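Local coordinates for carbohydrate deacetylase Agd3 (PDB 6NWZ), which is a zinc-containing carbohydrate deacetylase that probably removes N-acetyl groups from galactosaminogalactan, an exopolysaccharide of Aspergillus fumigatus, and is required for biofilm formation, at residues Asn73-Ile77 with Tyr108-Val114; Arg239-His245 with Pro640-Pro644; Arg246-Asn251 with Trp587-Ile592; Ile288-Met292 with Val574-Gln579. All coordinates share one frame; numbering follows the deposited sequence.

Overall arrangement
All four contacts are largely buried, but they lie at different depths. Interaction 1 is the most peripheral, in the carbohydrate-binding-module region near an attached glycan. Interaction 3 lies closest to the centre of the chain. Interactions 1 and 2 touch where Gly113 O meets Arg239 NH2. Interactions 2 and 3 use consecutive pieces of one linking loop, gripped first by the C-terminal domain and then by the deacetylase region. Interactions 3 and 4 share a hydrophobic seam of Leu250, Leu589, Val578 and Met292. Their chemistry differs accordingly: a tyrosine-to-carbonyl bond and valine packing in 1, strand pairing in 2, a cation-pi stack with polar ties in 3, and aliphatic helix packing edged by a salt bridge in 4.

Interaction 1: Asn73-Ile77 with Tyr108-Val114; sequences NYGGI and YQLEYGV. With NAG (2-acetamido-2-deoxy-beta-D-glucopyranose), chain D.
With its CG swung opposite the backbone N (chi1 179°), Tyr108 sends its ring from helix 99-112 to the turn at Asn73-Gly75, and Val114, whose CG1 adopts the same setting (chi1 175°), lays its two methyls along Tyr74-Gly76. Both side chains converge on the carbonyl of Tyr74. The phenol donates to it from OH, and the modelled separation of Tyr108 OH from Tyr74 O is 2.5 Å, a value too short to be read closely at this resolution. The carbonyl oxygen lies in the plane of the Tyr108 ring, at its edge. Val114 CG2 comes to 3.5 Å from the same Tyr74 O, while Val114 CG1 sits 3.5 Å from Gly75 O and packs against the peptide leading into Gly76. A second neighbour at the ring edge is Ile77, its CD1 4.2 Å from Tyr108 CD2 and also close to Gln109 CG.

Gly113, with positive phi, is the first residue to leave the helical conformation, and Gln109 reaches past it: its NE2 donates to Val114 O over 3.1 Å, the acceptor close to the Gln109 amide plane, and bonds weakly to the backbone O of the zinc ligand Glu210. On the outer side of the helix, Glu111 CG approaches O6 of the NAG at 3.2 Å, and the edge of the Tyr112 ring faces the sugar's O5.

In this CBM87 region, strand 76-80 runs parallel to strands 22-31 and 115-119. Tyr74 and Ile77 touch the former, Ile77 and Gln109 meet Met116 of the latter, and helix 99-112 packs its Tyr108 onto Val23 and Leu66.

Interaction 2: Arg239-His245 with Pro640-Pro644; sequences RGLYAGH and PVTFP
Tyr242 and Thr642 form a single antiparallel, hydrogen-bonded pair: Thr642 N donates to Tyr242 O at 3.0 Å and a nearly straight 172°, whereas the return bond from Tyr242 N to Thr642 O is weak, at 3.4 Å. Tyr242 CG sits between its backbone N and carbonyl carbon (chi1 55°), which lays one face of the ring over Thr642. Thr642 CB stands 3.7 Å from the centroid of the Tyr242 ring in a CH-pi contact, displaced toward the rim, and CG2 lies near the phenol oxygen. Thr642 OG1 donates to Gly244 O at 3.0 Å, approaching from above the carbonyl plane, so one threonine holds both the ring and the backbone beyond it.

Beyond this pair the side-chain contacts are mainly apolar. Leu241 CB packs on Pro644 CD at 3.7 Å, and its CD1 reaches Phe643 CD2 at 3.9 Å. At the far end, Pro640 CB rests 3.9 Å from His245 CB.

The loop Arg239-His245, which leaves helix 224-237 through a Schellman motif, is thus tied to the C-terminal domain along strand 639-643, an outermost strand of a three-stranded antiparallel sheet. Strand 663-667 flanks it on the other edge, and Val641 and Phe643 reach strand 622-629.

Interaction 3: Arg246-Asn251 with Trp587-Ile592; sequences RRVNLN and WPLVTI
Arg246 lies flat on Trp587 at the tight end of this contact. The guanidinium and indole planes are 17° apart with centres 3.5 Å from each other; Arg246 CZ covers the five-membered ring as a cation-pi pair, and Arg246 CD lies over the six-membered ring at 3.8 Å. A bend at chi3 (79°) folds the guanidinium back over the indole. Its polar ends are held by Asp661, in a salt bridge, and Thr155 O, while Trp587 NE1 donates to Ala156 O. Val248 fills the next place, its CG2 3.7 Å from Trp587 CE3 at the ring edge and its CG1 3.6 Å from Leu589 CD2.

Between Arg247, Val248 and Pro588 a water bridges the two segments: it accepts from Arg247 NH1 and Val248 N and donates to Pro588 O. Polar ties fasten the middle. Asn249 ND2 donates to Val590 O at 2.7 Å, from above the carbonyl plane, and Thr591 OG1 donates to Leu250 O at 2.7 Å. At the far end Asn251 OD1 accepts from Ile592 N at 3.2 Å. The direct backbone bonds between the segments are weak.

The looser side is that of the partly exposed Val590. Arg247, bent at chi2 and chi3, merely brushes Val590 CG2 with its NE at 4.1 Å; its charged end is salt-bridged to Glu656 and Asp661.

The two loops, the second in the deacetylase region, lead respectively into strand 252-257 and helix 594-607. Phe581 of helix 569-584 packs on Val248, Trp587 and Leu589, Leu535 of helix 520-536 touches Val248, and Met597 of helix 594-607 covers Asn251 and Ile592.

Interaction 4: Ile288-Met292 with Val574-Gln579; sequences INAKM and VETIVQ
Lys291 reaches across to Glu575 of the neighbouring helix with an extended chain. Its CB points toward segment 574-579 and, with CG, carries the chain across until contact begins at CD, 3.6 Å from Glu575 OE1. CE runs on past the same carboxylate, crossing the glutamate side chain at about a right angle. NZ ends in a salt bridge to Glu575 OE1 at 2.8 Å, meeting it on the syn side but 32° out of the carboxylate plane.

Glu575 is bent at chi2 (-75°), and its head is gripped from several directions. Gln579 NE2, one helical turn further on, donates to OE1 at 2.7 Å, and Trp284 NE1 donates to OE2. These bonds should fix the rotation of the carboxylate and, with the lysine, probably stabilise its charge.

Beside these polar groups the packing is aliphatic. Ile288 reaches toward Val578, its CD1 4.0 Å from Val578 CB, and slides past Glu575 in the opposite direction. Ile288 CG1 also rests on Val574 CG1 at 4.1 Å. Met292, in the turn that follows helix 275-289, crosses Val578 with its CE 3.6 Å from CG2.

A hydrophobic seam flanked by a salt bridge thus joins the end of helix 275-289 to helix 569-584, in a deacetylase domain whose mainly parallel central strands and surrounding helices are consistent with the barrel-like fold of polysaccharide deacetylases.

Interaction 1: Asn73-Ile77 with Tyr108-Val114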
# COMPACT_ATOMS: atom_id res chain seq x y z
N ASN A 73 -13.77 -22.94 16.70
CA ASN A 73 -13.68 -21.50 16.90
C ASN A 73 -12.61 -20.83 16.05
O ASN A 73 -12.57 -19.60 15.99
CB ASN A 73 -13.42 -21.18 18.37
CG ASN A 73 -14.68 -21.21 19.20
OD1 ASN A 73 -15.72 -21.70 18.75
ND2 ASN A 73 -14.60 -20.69 20.42
N TYR A 74 -11.74 -21.60 15.39
CA TYR A 74 -10.63 -21.01 14.65
C TYR A 74 -10.40 -21.77 13.35
O TYR A 74 -10.39 -23.00 13.34
CB TYR A 74 -9.36 -21.01 15.50
CG TYR A 74 -9.51 -20.23 16.78
CD1 TYR A 74 -9.37 -18.85 16.79
CD2 TYR A 74 -9.81 -20.87 17.97
CE1 TYR A 74 -9.52 -18.12 17.96
CE2 TYR A 74 -9.96 -20.16 19.15
CZ TYR A 74 -9.81 -18.78 19.14
OH TYR A 74 -9.96 -18.08 20.31
N GLY A 75 -10.22 -21.02 12.27
CA GLY A 75 -9.97 -21.57 10.96
C GLY A 75 -8.52 -21.78 10.63
O GLY A 75 -8.19 -22.36 9.59
N GLY A 76 -7.63 -21.33 11.51
CA GLY A 76 -6.21 -21.49 11.29
C GLY A 76 -5.46 -21.09 12.53
O GLY A 76 -5.98 -20.38 13.40
N ILE A 77 -4.22 -21.57 12.61
CA ILE A 77 -3.34 -21.29 13.74
C ILE A 77 -1.98 -20.89 13.20
O ILE A 77 -1.44 -21.55 12.30
CB ILE A 77 -3.21 -22.49 14.69
CG1 ILE A 77 -4.60 -23.04 15.05
CG2 ILE A 77 -2.46 -22.09 15.94
CD1 ILE A 77 -4.59 -24.43 15.65
N TYR A 108 -7.23 -30.49 17.63
CA TYR A 108 -8.17 -29.60 16.96
C TYR A 108 -7.97 -29.63 15.45
O TYR A 108 -8.94 -29.66 14.69
CB TYR A 108 -8.03 -28.18 17.51
CG TYR A 108 -8.95 -27.18 16.86
CD1 TYR A 108 -10.33 -27.28 17.01
CD2 TYR A 108 -8.45 -26.13 16.10
CE1 TYR A 108 -11.18 -26.36 16.42
CE2 TYR A 108 -9.29 -25.21 15.50
CZ TYR A 108 -10.65 -25.33 15.66
OH TYR A 108 -11.49 -24.41 15.07
N GLN A 109 -6.71 -29.62 15.01
CA GLN A 109 -6.42 -29.66 13.57
C GLN A 109 -7.04 -30.89 12.91
O GLN A 109 -7.53 -30.81 11.78
CB GLN A 109 -4.91 -29.65 13.33
CG GLN A 109 -4.20 -28.40 13.78
CD GLN A 109 -2.79 -28.32 13.22
OE1 GLN A 109 -1.81 -28.30 13.96
NE2 GLN A 109 -2.69 -28.28 11.90
N LEU A 110 -7.00 -32.03 13.60
CA LEU A 110 -7.49 -33.27 13.00
C LEU A 110 -9.02 -33.31 12.96
O LEU A 110 -9.60 -33.61 11.91
CB LEU A 110 -6.94 -34.47 13.76
CG LEU A 110 -5.46 -34.74 13.51
CD1 LEU A 110 -4.95 -35.83 14.44
CD2 LEU A 110 -5.25 -35.13 12.06
N GLU A 111 -9.67 -33.02 14.08
CA GLU A 111 -11.13 -33.18 14.15
C GLU A 111 -11.85 -32.18 13.26
O GLU A 111 -12.93 -32.48 12.75
CB GLU A 111 -11.60 -33.04 15.60
CG GLU A 111 -12.49 -34.18 16.08
CD GLU A 111 -13.80 -34.29 15.32
OE1 GLU A 111 -13.87 -35.09 14.37
OE2 GLU A 111 -14.75 -33.56 15.67
N TYR A 112 -11.27 -30.99 13.06
CA TYR A 112 -11.95 -29.92 12.34
C TYR A 112 -11.26 -29.53 11.04
O TYR A 112 -11.69 -28.57 10.39
CB TYR A 112 -12.10 -28.69 13.25
CG TYR A 112 -13.06 -28.93 14.40
CD1 TYR A 112 -12.63 -29.56 15.56
CD2 TYR A 112 -14.38 -28.52 14.32
CE1 TYR A 112 -13.50 -29.79 16.61
CE2 TYR A 112 -15.26 -28.74 15.37
CZ TYR A 112 -14.81 -29.37 16.51
OH TYR A 112 -15.67 -29.60 17.56
N GLY A 113 -10.21 -30.25 10.64
CA GLY A 113 -9.57 -29.99 9.35
C GLY A 113 -8.90 -28.63 9.25
O GLY A 113 -8.96 -27.99 8.19
N VAL A 114 -8.26 -28.18 10.32
CA VAL A 114 -7.69 -26.84 10.41
C VAL A 114 -6.18 -26.92 10.23
O VAL A 114 -5.53 -27.81 10.79
CB VAL A 114 -8.07 -26.18 11.75
CG1 VAL A 114 -7.39 -24.84 11.90
CG2 VAL A 114 -9.58 -26.00 11.83
C1 NAG D . -14.03 -29.86 21.29
C2 NAG D . -14.91 -30.13 22.52
C3 NAG D . -14.47 -31.43 23.21
C4 NAG D . -14.43 -32.57 22.21
C5 NAG D . -13.54 -32.20 21.03
C6 NAG D . -13.51 -33.25 19.94
C7 NAG D . -15.95 -28.49 24.02
C8 NAG D . -17.26 -29.12 23.64
N2 NAG D . -14.86 -29.02 23.45
O3 NAG D . -15.38 -31.73 24.25
O4 NAG D . -13.93 -33.75 22.83
O5 NAG D . -14.04 -30.99 20.42
O6 NAG D . -12.49 -32.97 18.99
O7 NAG D . -15.88 -27.55 24.80

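Interaction 2: Arg239-His245 with Pro640-Pro644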
# COMPACT_ATOMS: atom_id res chain seq x y z
N ARG A 239 -7.01 -21.68 2.69
CA ARG A 239 -7.39 -22.38 1.47
C ARG A 239 -7.93 -21.43 0.39
O ARG A 239 -8.70 -21.85 -0.47
CB ARG A 239 -8.42 -23.49 1.75
CG ARG A 239 -7.88 -24.65 2.57
CD ARG A 239 -8.97 -25.65 2.89
NE ARG A 239 -8.43 -26.88 3.47
CZ ARG A 239 -8.23 -27.06 4.77
NH1 ARG A 239 -8.52 -26.09 5.63
NH2 ARG A 239 -7.74 -28.21 5.22
N GLY A 240 -7.53 -20.16 0.43
CA GLY A 240 -8.04 -19.17 -0.50
C GLY A 240 -9.45 -18.68 -0.22
O GLY A 240 -10.01 -17.96 -1.05
N LEU A 241 -10.02 -19.02 0.93
CA LEU A 241 -11.39 -18.66 1.27
C LEU A 241 -11.38 -17.94 2.61
O LEU A 241 -10.97 -18.52 3.63
CB LEU A 241 -12.28 -19.91 1.33
CG LEU A 241 -13.76 -19.76 1.64
CD1 LEU A 241 -14.46 -18.94 0.57
CD2 LEU A 241 -14.39 -21.14 1.76
N TYR A 242 -11.80 -16.68 2.62
CA TYR A 242 -11.69 -15.85 3.82
C TYR A 242 -12.52 -14.59 3.66
O TYR A 242 -12.88 -14.19 2.55
CB TYR A 242 -10.22 -15.48 4.10
CG TYR A 242 -9.53 -14.80 2.93
CD1 TYR A 242 -9.59 -13.43 2.77
CD2 TYR A 242 -8.83 -15.55 1.99
CE1 TYR A 242 -8.96 -12.81 1.70
CE2 TYR A 242 -8.20 -14.94 0.92
CZ TYR A 242 -8.27 -13.57 0.78
OH TYR A 242 -7.64 -12.98 -0.28
N ALA A 243 -12.82 -13.97 4.79
CA ALA A 243 -13.41 -12.63 4.80
C ALA A 243 -12.26 -11.65 4.63
O ALA A 243 -11.50 -11.38 5.56
CB ALA A 243 -14.17 -12.38 6.09
N GLY A 244 -12.11 -11.13 3.41
CA GLY A 244 -11.02 -10.21 3.16
C GLY A 244 -10.97 -9.82 1.70
O GLY A 244 -11.92 -10.06 0.94
N HIS A 245 -9.84 -9.22 1.31
CA HIS A 245 -9.71 -8.59 0.01
C HIS A 245 -8.25 -8.25 -0.29
O HIS A 245 -7.61 -7.52 0.48
CB HIS A 245 -10.58 -7.33 -0.03
CG HIS A 245 -10.48 -6.55 -1.30
ND1 HIS A 245 -10.66 -7.11 -2.54
CD2 HIS A 245 -10.23 -5.23 -1.51
CE1 HIS A 245 -10.52 -6.18 -3.47
NE2 HIS A 245 -10.26 -5.03 -2.87
N PRO A 640 -16.24 -7.74 2.26
CA PRO A 640 -15.63 -8.51 1.18
C PRO A 640 -15.44 -9.97 1.56
O PRO A 640 -15.12 -10.30 2.70
CB PRO A 640 -14.28 -7.82 0.98
CG PRO A 640 -13.96 -7.27 2.33
CD PRO A 640 -15.27 -6.86 2.95
N VAL A 641 -15.67 -10.85 0.59
CA VAL A 641 -15.47 -12.29 0.75
C VAL A 641 -14.73 -12.81 -0.47
O VAL A 641 -15.18 -12.60 -1.60
CB VAL A 641 -16.80 -13.04 0.94
CG1 VAL A 641 -16.55 -14.52 1.22
CG2 VAL A 641 -17.60 -12.42 2.06
N THR A 642 -13.60 -13.47 -0.24
CA THR A 642 -12.75 -13.98 -1.31
C THR A 642 -13.01 -15.46 -1.51
O THR A 642 -12.94 -16.25 -0.55
CB THR A 642 -11.27 -13.72 -0.98
OG1 THR A 642 -11.05 -12.31 -0.90
CG2 THR A 642 -10.36 -14.33 -2.03
N PHE A 643 -13.31 -15.85 -2.75
CA PHE A 643 -13.66 -17.22 -3.11
C PHE A 643 -12.59 -17.84 -3.99
O PHE A 643 -12.23 -17.25 -5.02
CB PHE A 643 -15.01 -17.25 -3.83
CG PHE A 643 -16.19 -17.04 -2.94
CD1 PHE A 643 -16.66 -15.76 -2.67
CD2 PHE A 643 -16.84 -18.12 -2.37
CE1 PHE A 643 -17.75 -15.57 -1.85
CE2 PHE A 643 -17.93 -17.93 -1.55
CZ PHE A 643 -18.39 -16.65 -1.29
N PRO A 644 -12.07 -19.02 -3.64
CA PRO A 644 -11.16 -19.74 -4.54
C PRO A 644 -11.92 -20.60 -5.53
O PRO A 644 -11.38 -21.04 -6.56
CB PRO A 644 -10.33 -20.59 -3.58
CG PRO A 644 -11.29 -20.91 -2.47
CD PRO A 644 -12.24 -19.73 -2.35

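Interaction 3: Arg246-Asn251 with Trp587-Ile592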
# COMPACT_ATOMS: atom_id res chain seq x y z
N ARG A 246 -7.72 -8.76 -1.40
CA ARG A 246 -6.33 -8.54 -1.81
C ARG A 246 -6.30 -7.66 -3.05
O ARG A 246 -6.55 -8.13 -4.17
CB ARG A 246 -5.62 -9.86 -2.09
CG ARG A 246 -4.18 -9.69 -2.54
CD ARG A 246 -3.62 -10.97 -3.14
NE ARG A 246 -4.06 -11.18 -4.51
CZ ARG A 246 -4.01 -12.35 -5.15
NH1 ARG A 246 -3.55 -13.42 -4.53
NH2 ARG A 246 -4.44 -12.44 -6.40
N ARG A 247 -5.95 -6.39 -2.87
CA ARG A 247 -5.83 -5.44 -3.97
C ARG A 247 -4.57 -4.60 -3.77
O ARG A 247 -4.25 -4.21 -2.65
CB ARG A 247 -7.07 -4.55 -4.06
CG ARG A 247 -6.93 -3.32 -4.95
CD ARG A 247 -6.84 -3.67 -6.42
NE ARG A 247 -8.07 -4.28 -6.92
CZ ARG A 247 -8.18 -5.56 -7.27
NH1 ARG A 247 -7.13 -6.37 -7.20
NH2 ARG A 247 -9.35 -6.02 -7.71
N VAL A 248 -3.86 -4.33 -4.87
CA VAL A 248 -2.69 -3.45 -4.85
C VAL A 248 -2.99 -2.25 -5.74
O VAL A 248 -3.22 -2.41 -6.94
CB VAL A 248 -1.42 -4.17 -5.32
CG1 VAL A 248 -0.26 -3.19 -5.43
CG2 VAL A 248 -1.06 -5.28 -4.36
N ASN A 249 -2.98 -1.06 -5.14
CA ASN A 249 -3.19 0.17 -5.89
C ASN A 249 -1.85 0.86 -6.14
O ASN A 249 -1.00 0.91 -5.25
CB ASN A 249 -4.13 1.13 -5.14
CG ASN A 249 -5.58 0.68 -5.15
OD1 ASN A 249 -6.22 0.58 -4.11
ND2 ASN A 249 -6.10 0.41 -6.34
N LEU A 250 -1.68 1.38 -7.35
CA LEU A 250 -0.48 2.13 -7.71
C LEU A 250 -0.92 3.53 -8.15
O LEU A 250 -1.19 3.76 -9.33
CB LEU A 250 0.30 1.42 -8.80
CG LEU A 250 1.61 2.10 -9.19
CD1 LEU A 250 2.54 2.22 -7.99
CD2 LEU A 250 2.27 1.35 -10.34
N ASN A 251 -0.99 4.45 -7.20
CA ASN A 251 -1.37 5.83 -7.45
C ASN A 251 -0.13 6.71 -7.36
O ASN A 251 0.52 6.77 -6.31
CB ASN A 251 -2.43 6.30 -6.45
CG ASN A 251 -3.67 5.43 -6.46
OD1 ASN A 251 -3.89 4.66 -7.40
ND2 ASN A 251 -4.49 5.56 -5.43
N TRP A 587 -0.47 -10.45 -9.76
CA TRP A 587 -1.63 -9.65 -9.40
C TRP A 587 -1.77 -8.45 -10.33
O TRP A 587 -0.79 -7.98 -10.92
CB TRP A 587 -1.52 -9.16 -7.96
CG TRP A 587 -1.19 -10.22 -6.96
CD1 TRP A 587 -1.36 -11.57 -7.10
CD2 TRP A 587 -0.63 -10.02 -5.66
NE1 TRP A 587 -0.93 -12.22 -5.96
CE2 TRP A 587 -0.49 -11.28 -5.06
CE3 TRP A 587 -0.24 -8.88 -4.94
CZ2 TRP A 587 0.03 -11.44 -3.78
CZ3 TRP A 587 0.27 -9.04 -3.67
CH2 TRP A 587 0.40 -10.31 -3.10
N PRO A 588 -2.98 -7.93 -10.48
CA PRO A 588 -3.16 -6.67 -11.22
C PRO A 588 -2.64 -5.48 -10.42
O PRO A 588 -2.52 -5.52 -9.19
CB PRO A 588 -4.68 -6.58 -11.41
CG PRO A 588 -5.19 -7.97 -11.17
CD PRO A 588 -4.27 -8.56 -10.16
N LEU A 589 -2.30 -4.42 -11.15
CA LEU A 589 -2.05 -3.11 -10.57
C LEU A 589 -3.16 -2.19 -11.04
O LEU A 589 -3.33 -1.99 -12.25
CB LEU A 589 -0.68 -2.56 -10.99
CG LEU A 589 0.56 -3.23 -10.42
CD1 LEU A 589 1.81 -2.75 -11.15
CD2 LEU A 589 0.68 -2.96 -8.94
N VAL A 590 -3.93 -1.65 -10.10
CA VAL A 590 -5.09 -0.84 -10.42
C VAL A 590 -4.88 0.56 -9.86
O VAL A 590 -4.69 0.73 -8.65
CB VAL A 590 -6.39 -1.45 -9.88
CG1 VAL A 590 -7.55 -0.58 -10.24
CG2 VAL A 590 -6.57 -2.85 -10.44
N THR A 591 -4.91 1.56 -10.75
CA THR A 591 -4.87 2.96 -10.34
C THR A 591 -6.29 3.47 -10.18
O THR A 591 -7.15 3.21 -11.04
CB THR A 591 -4.11 3.81 -11.37
OG1 THR A 591 -2.75 3.37 -11.46
CG2 THR A 591 -4.13 5.28 -10.97
N ILE A 592 -6.55 4.17 -9.08
CA ILE A 592 -7.83 4.82 -8.84
C ILE A 592 -7.58 6.28 -8.51
O ILE A 592 -6.49 6.66 -8.08
CB ILE A 592 -8.64 4.13 -7.71
CG1 ILE A 592 -7.85 4.14 -6.40
CG2 ILE A 592 -8.97 2.71 -8.09
CD1 ILE A 592 -8.53 3.38 -5.29
O HOH W 1 -4.54 -6.05 -6.97

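Interaction 4: Ile288-Met292 with Val574-Gln579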
# COMPACT_ATOMS: atom_id res chain seq x y z
N ILE A 288 3.86 1.26 -20.35
CA ILE A 288 4.03 0.65 -19.03
C ILE A 288 2.80 -0.17 -18.67
O ILE A 288 2.90 -1.16 -17.92
CB ILE A 288 4.34 1.73 -17.98
CG1 ILE A 288 4.80 1.10 -16.66
CG2 ILE A 288 3.14 2.65 -17.74
CD1 ILE A 288 6.09 0.33 -16.77
N ASN A 289 1.62 0.19 -19.19
CA ASN A 289 0.43 -0.62 -18.95
C ASN A 289 0.59 -2.02 -19.53
O ASN A 289 0.22 -3.00 -18.88
CB ASN A 289 -0.80 0.07 -19.53
CG ASN A 289 -1.46 1.02 -18.55
OD1 ASN A 289 -2.36 0.64 -17.80
ND2 ASN A 289 -1.00 2.27 -18.54
N ALA A 290 1.14 -2.13 -20.74
CA ALA A 290 1.34 -3.43 -21.35
C ALA A 290 2.43 -4.25 -20.67
O ALA A 290 2.63 -5.41 -21.05
CB ALA A 290 1.68 -3.26 -22.84
N LYS A 291 3.14 -3.69 -19.70
CA LYS A 291 4.11 -4.46 -18.92
C LYS A 291 3.50 -5.09 -17.68
O LYS A 291 4.16 -5.89 -17.01
CB LYS A 291 5.29 -3.57 -18.50
CG LYS A 291 6.09 -3.02 -19.66
CD LYS A 291 7.36 -2.35 -19.17
CE LYS A 291 8.21 -1.89 -20.35
NZ LYS A 291 9.52 -1.33 -19.93
N MET A 292 2.26 -4.76 -17.36
CA MET A 292 1.65 -5.21 -16.12
C MET A 292 0.85 -6.49 -16.36
O MET A 292 0.48 -6.81 -17.49
CB MET A 292 0.75 -4.12 -15.55
CG MET A 292 1.43 -2.78 -15.49
SD MET A 292 0.40 -1.51 -14.76
CE MET A 292 1.66 -0.29 -14.39
N VAL A 574 8.89 4.36 -11.83
CA VAL A 574 7.74 3.50 -12.13
C VAL A 574 8.20 2.24 -12.85
O VAL A 574 7.74 1.13 -12.55
CB VAL A 574 6.68 4.28 -12.93
CG1 VAL A 574 5.51 3.38 -13.30
CG2 VAL A 574 6.20 5.48 -12.12
N GLU A 575 9.10 2.38 -13.82
CA GLU A 575 9.64 1.20 -14.51
C GLU A 575 10.27 0.23 -13.52
O GLU A 575 10.06 -0.98 -13.59
CB GLU A 575 10.65 1.62 -15.58
CG GLU A 575 10.02 2.28 -16.80
CD GLU A 575 9.33 1.30 -17.72
OE1 GLU A 575 9.50 0.07 -17.52
OE2 GLU A 575 8.62 1.74 -18.64
N THR A 576 11.06 0.75 -12.57
CA THR A 576 11.70 -0.11 -11.59
C THR A 576 10.66 -0.82 -10.73
O THR A 576 10.76 -2.02 -10.48
CB THR A 576 12.65 0.72 -10.72
OG1 THR A 576 13.72 1.21 -11.53
CG2 THR A 576 13.21 -0.12 -9.57
N ILE A 577 9.65 -0.08 -10.28
CA ILE A 577 8.68 -0.64 -9.35
C ILE A 577 7.76 -1.64 -10.05
O ILE A 577 7.52 -2.74 -9.54
CB ILE A 577 7.89 0.50 -8.67
CG1 ILE A 577 8.57 0.90 -7.36
CG2 ILE A 577 6.44 0.12 -8.44
CD1 ILE A 577 10.00 1.38 -7.50
N VAL A 578 7.27 -1.29 -11.24
CA VAL A 578 6.31 -2.15 -11.93
C VAL A 578 6.97 -3.45 -12.36
O VAL A 578 6.39 -4.53 -12.21
CB VAL A 578 5.71 -1.41 -13.14
CG1 VAL A 578 4.90 -2.38 -14.00
CG2 VAL A 578 4.84 -0.24 -12.68
N GLN A 579 8.18 -3.38 -12.91
CA GLN A 579 8.84 -4.59 -13.39
C GLN A 579 9.15 -5.55 -12.25
O GLN A 579 9.04 -6.77 -12.41
CB GLN A 579 10.11 -4.22 -14.16
CG GLN A 579 9.83 -3.46 -15.45
CD GLN A 579 11.09 -3.17 -16.24
OE1 GLN A 579 12.02 -3.97 -16.26
NE2 GLN A 579 11.12 -2.01 -16.88